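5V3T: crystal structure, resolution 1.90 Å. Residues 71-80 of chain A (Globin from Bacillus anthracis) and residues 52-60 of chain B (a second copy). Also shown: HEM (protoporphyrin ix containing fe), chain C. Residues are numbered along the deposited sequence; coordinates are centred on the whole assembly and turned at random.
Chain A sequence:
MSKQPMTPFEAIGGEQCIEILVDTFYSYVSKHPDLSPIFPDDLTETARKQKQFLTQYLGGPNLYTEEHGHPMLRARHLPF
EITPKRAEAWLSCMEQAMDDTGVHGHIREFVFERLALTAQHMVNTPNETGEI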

# COMPACT_ATOMS: atom_id res chain seq x y z
N PRO A 71 -10.46 4.37 3.56
CA PRO A 71 -9.70 3.46 2.70
C PRO A 71 -8.63 4.19 1.90
O PRO A 71 -7.48 3.76 1.96
CB PRO A 71 -10.76 2.84 1.80
CG PRO A 71 -12.05 2.94 2.59
CD PRO A 71 -11.92 4.22 3.37
N MET A 72 -8.99 5.27 1.20
CA MET A 72 -8.06 6.02 0.34
C MET A 72 -7.07 5.09 -0.35
O MET A 72 -5.85 5.24 -0.21
CB MET A 72 -7.33 7.08 1.15
CG MET A 72 -8.27 8.11 1.78
SD MET A 72 -7.42 9.52 2.48
CE MET A 72 -6.53 10.12 1.03
N LEU A 73 -7.61 4.12 -1.07
CA LEU A 73 -6.85 2.96 -1.50
C LEU A 73 -5.68 3.32 -2.38
O LEU A 73 -4.62 2.72 -2.24
CB LEU A 73 -7.75 1.97 -2.23
CG LEU A 73 -8.57 1.06 -1.31
CD1 LEU A 73 -9.05 -0.14 -2.10
CD2 LEU A 73 -7.76 0.62 -0.09
N ARG A 74 -5.86 4.27 -3.29
CA ARG A 74 -4.74 4.63 -4.17
C ARG A 74 -3.57 5.11 -3.35
O ARG A 74 -2.42 4.76 -3.64
CB ARG A 74 -5.12 5.73 -5.17
CG ARG A 74 -3.89 6.17 -5.98
CD ARG A 74 -4.17 7.22 -7.03
NE ARG A 74 -2.93 7.63 -7.70
CZ ARG A 74 -2.22 6.89 -8.56
NH1 ARG A 74 -1.10 7.38 -9.09
NH2 ARG A 74 -2.63 5.67 -8.89
N ALA A 75 -3.86 5.90 -2.32
CA ALA A 75 -2.81 6.42 -1.48
C ALA A 75 -2.12 5.27 -0.74
O ALA A 75 -0.90 5.22 -0.64
CB ALA A 75 -3.37 7.47 -0.48
N ARG A 76 -2.92 4.31 -0.25
CA ARG A 76 -2.36 3.18 0.50
C ARG A 76 -1.52 2.23 -0.36
O ARG A 76 -0.69 1.49 0.16
CB ARG A 76 -3.47 2.39 1.17
CG ARG A 76 -4.21 3.16 2.26
CD ARG A 76 -5.14 2.21 3.01
NE ARG A 76 -6.01 2.90 3.97
CZ ARG A 76 -5.76 2.96 5.28
NH1 ARG A 76 -6.60 3.59 6.09
NH2 ARG A 76 -4.68 2.38 5.78
N HIS A 77 -1.74 2.26 -1.67
CA HIS A 77 -0.99 1.41 -2.61
C HIS A 77 0.22 2.08 -3.26
O HIS A 77 0.93 1.45 -4.05
CB HIS A 77 -1.91 0.90 -3.70
CG HIS A 77 -2.83 -0.19 -3.25
ND1 HIS A 77 -3.99 0.06 -2.55
CD2 HIS A 77 -2.76 -1.54 -3.40
CE1 HIS A 77 -4.60 -1.09 -2.30
NE2 HIS A 77 -3.87 -2.07 -2.80
N LEU A 78 0.43 3.35 -2.95
CA LEU A 78 1.52 4.13 -3.53
C LEU A 78 2.92 3.48 -3.43
O LEU A 78 3.69 3.56 -4.40
CB LEU A 78 1.59 5.52 -2.88
CG LEU A 78 0.54 6.59 -3.21
CD1 LEU A 78 0.91 7.89 -2.51
CD2 LEU A 78 0.36 6.82 -4.69
N PRO A 79 3.27 2.85 -2.28
CA PRO A 79 4.65 2.35 -2.23
C PRO A 79 4.85 1.05 -3.00
O PRO A 79 5.99 0.64 -3.20
CB PRO A 79 4.89 2.09 -0.74
CG PRO A 79 3.74 2.74 -0.02
CD PRO A 79 2.61 2.70 -0.98
N PHE A 80 3.76 0.43 -3.45
CA PHE A 80 3.88 -0.89 -4.08
C PHE A 80 3.92 -0.79 -5.60
O PHE A 80 3.33 0.11 -6.19
CB PHE A 80 2.72 -1.79 -3.64
CG PHE A 80 2.51 -1.81 -2.15
CD1 PHE A 80 3.51 -2.26 -1.30
CD2 PHE A 80 1.30 -1.42 -1.60
CE1 PHE A 80 3.32 -2.29 0.07
CE2 PHE A 80 1.09 -1.45 -0.23
CZ PHE A 80 2.10 -1.88 0.60
CHA HEM C . -3.18 -3.69 0.59
CHB HEM C . -1.28 -5.06 -3.78
CHC HEM C . -5.49 -3.75 -5.87
CHD HEM C . -7.68 -3.28 -1.53
C1A HEM C . -2.33 -4.18 -0.41
C2A HEM C . -0.96 -4.64 -0.20
C3A HEM C . -0.45 -5.01 -1.39
C4A HEM C . -1.45 -4.80 -2.41
CMA HEM C . 0.98 -5.57 -1.63
CAA HEM C . -0.25 -4.70 1.17
CBA HEM C . -0.97 -5.71 2.06
CGA HEM C . -0.90 -5.28 3.50
O1A HEM C . -0.06 -4.40 3.82
O2A HEM C . -1.69 -5.81 4.33
C1B HEM C . -2.26 -4.80 -4.73
C2B HEM C . -2.13 -4.97 -6.17
C3B HEM C . -3.28 -4.58 -6.73
C4B HEM C . -4.19 -4.17 -5.68
CMB HEM C . -0.87 -5.47 -6.92
CAB HEM C . -3.60 -4.59 -8.24
CBB HEM C . -4.37 -3.64 -8.79
C1C HEM C . -6.45 -3.63 -4.91
C2C HEM C . -7.89 -3.58 -5.13
C3C HEM C . -8.48 -3.46 -3.94
C4C HEM C . -7.46 -3.42 -2.90
CMC HEM C . -8.63 -3.65 -6.48
CAC HEM C . -10.01 -3.35 -3.75
CBC HEM C . -10.54 -3.98 -2.71
C1D HEM C . -6.66 -3.35 -0.57
C2D HEM C . -6.89 -3.21 0.85
C3D HEM C . -5.51 -3.33 1.51
C4D HEM C . -4.56 -3.54 0.43
CMD HEM C . -8.24 -2.98 1.55
CAD HEM C . -5.23 -3.24 3.02
CBD HEM C . -4.60 -1.88 3.31
CGD HEM C . -4.53 -1.63 4.80
O1D HEM C . -3.41 -1.76 5.35
O2D HEM C . -5.58 -1.30 5.42
NA HEM C . -2.59 -4.29 -1.77
NB HEM C . -3.54 -4.32 -4.48
NC HEM C . -6.22 -3.55 -3.54
ND HEM C . -5.27 -3.54 -0.78
FE HEM C . -4.46 -4.08 -2.62
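Chain B, residues 52-60: QFLTQYLGG

Chain B, residues 52-60, lies against the heme-binding segment of a second copy of the same globin. Q52(B) to Y57(B) form the end of a helix that begins earlier in the chain, with Y57(B) N bonded to F53(B) O at 2.8 Å. L58(B), at phi/psi -91/9, is the first residue to leave helical angles, and G59(B) follows at 99/8, where a CB would be jammed against the preceding carbonyl oxygen; an ideal CB there would also lie 3.5 Å from M72(A) SD. G60(B) turns back so that its N reaches T55(B) O at 2.8 Å; a CB on it would clash with T55(B) CG2 at 2.7 Å. The partner is the short helix L73(A)-R76(A), with M72(A) at the N-cap position, and a type I turn from H77(A) to F80(A). The backbones come nearest at A75(A) and Y57(B), CA to CA 5.1 Å. The chains run in opposed senses: F53(B) meets L78(A) and P79(A), Y57(B) meets A75(A), R76(A), L78(A) and P79(A), and G59(B) meets M72(A).

At the point of nearest approach A75(A) CB rests 3.5 Å from Q56(B) O. Y57(B), chi1 175° (t) and chi2 57°, leaves its backbone sideways, but its ring reaches into chain A. P79(A) lies over one face: its CG is 3.7 Å from the ring centroid and 27° off the normal, a CH-pi contact, and stands 3.3 Å from Y57(B) CE1. The ring edge faces backbone carbonyls, A75(A) O at 3.1 Å from Y57(B) CD1 and R76(A) O at 3.5 Å from Y57(B) CE1. No direct hydrogen bond crosses between the stretches; instead water 1 donates to R76(A) O at 2.6 Å and lies 3.0 Å from Y57(B) OH, to which it is also hydrogen-bonded.

F53(B) is likewise t (chi1 -172°, chi2 81°), and this rotamer carries its ring tip to chain A, with CZ 4.0 Å from L78(A) CB and 4.4 Å from P79(A) CG. L78(A), m,t, points toward chain B and sets CD1 3.6 Å from Q56(B) CG. Q56(B) is extended, t,t, and lies along L78(A) CD1 with CG, CD and NE2 all within about 4 Å; its amide is hydrogen-bonded elsewhere in the structure. At the other end M72(A), m,t,p, folds its methyl, CE, to 3.7 Å from G59(B) O.

Several chain A side chains pack on the heme; H77(A) and R76(A) point away from chain B. H77(A), chi1 -75° and chi2 81°, binds HEM FE through NE2 at 2.1 Å while ND1 donates to L73(A) O at 2.8 Å, which fixes the imidazole at both nitrogens. R76(A), m,t,t, has its NE donating to P71(A) O at 2.6 Å, and NH2 lies 3.8 Å from HEM O2D. L73(A) CD1 comes within 3.5 Å of HEM CHD, and F80(A) sets one ring face toward the porphyrin, its CZ 3.7 Å from HEM CAA.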

# COMPACT_ATOMS: atom_id res chain seq x y z
N GLN B 52 6.65 15.18 0.92
CA GLN B 52 5.53 15.09 -0.01
C GLN B 52 5.00 13.66 -0.09
O GLN B 52 3.78 13.40 -0.02
CB GLN B 52 5.94 15.53 -1.41
CG GLN B 52 6.26 16.99 -1.59
CD GLN B 52 6.74 17.28 -3.00
OE1 GLN B 52 7.57 16.55 -3.54
NE2 GLN B 52 6.21 18.33 -3.61
N PHE B 53 5.92 12.72 -0.23
CA PHE B 53 5.53 11.32 -0.40
C PHE B 53 4.84 10.79 0.85
O PHE B 53 3.75 10.24 0.76
CB PHE B 53 6.72 10.42 -0.75
CG PHE B 53 6.28 9.02 -1.11
CD1 PHE B 53 5.81 8.77 -2.38
CD2 PHE B 53 6.20 8.03 -0.16
CE1 PHE B 53 5.33 7.49 -2.74
CE2 PHE B 53 5.71 6.74 -0.49
CZ PHE B 53 5.28 6.48 -1.78
N LEU B 54 5.46 10.95 2.02
CA LEU B 54 4.84 10.44 3.25
C LEU B 54 3.51 11.12 3.57
O LEU B 54 2.59 10.48 4.07
CB LEU B 54 5.80 10.61 4.44
CG LEU B 54 7.04 9.70 4.42
CD1 LEU B 54 7.91 9.97 5.63
CD2 LEU B 54 6.60 8.23 4.39
N THR B 55 3.41 12.41 3.26
CA THR B 55 2.16 13.15 3.46
C THR B 55 1.03 12.52 2.64
O THR B 55 -0.06 12.25 3.16
CB THR B 55 2.29 14.64 3.06
OG1 THR B 55 3.20 15.31 3.95
CG2 THR B 55 0.93 15.35 3.14
N GLN B 56 1.29 12.29 1.36
CA GLN B 56 0.27 11.71 0.49
C GLN B 56 0.00 10.26 0.86
O GLN B 56 -1.14 9.82 0.89
CB GLN B 56 0.69 11.78 -0.98
CG GLN B 56 -0.34 11.19 -1.93
CD GLN B 56 -0.02 11.47 -3.37
OE1 GLN B 56 0.98 12.13 -3.67
NE2 GLN B 56 -0.86 11.00 -4.29
N TYR B 57 1.06 9.53 1.18
CA TYR B 57 0.89 8.12 1.54
C TYR B 57 0.02 7.92 2.78
O TYR B 57 -0.81 7.00 2.84
CB TYR B 57 2.25 7.46 1.74
CG TYR B 57 2.11 6.03 2.23
CD1 TYR B 57 1.37 5.10 1.50
CD2 TYR B 57 2.78 5.60 3.37
CE1 TYR B 57 1.24 3.80 1.94
CE2 TYR B 57 2.66 4.29 3.81
CZ TYR B 57 1.89 3.39 3.08
OH TYR B 57 1.76 2.08 3.50
N LEU B 58 0.14 8.84 3.74
CA LEU B 58 -0.59 8.69 4.99
C LEU B 58 -1.96 9.36 4.93
O LEU B 58 -2.63 9.47 5.95
CB LEU B 58 0.23 9.28 6.15
CG LEU B 58 1.58 8.61 6.41
CD1 LEU B 58 2.34 9.34 7.51
CD2 LEU B 58 1.40 7.13 6.75
N GLY B 59 -2.37 9.80 3.74
CA GLY B 59 -3.71 10.31 3.54
C GLY B 59 -3.89 11.82 3.55
O GLY B 59 -5.02 12.31 3.55
N GLY B 60 -2.78 12.56 3.57
CA GLY B 60 -2.82 14.01 3.42
C GLY B 60 -2.99 14.43 1.97
O GLY B 60 -3.34 13.60 1.13
O HOH W 1 -0.64 0.60 2.61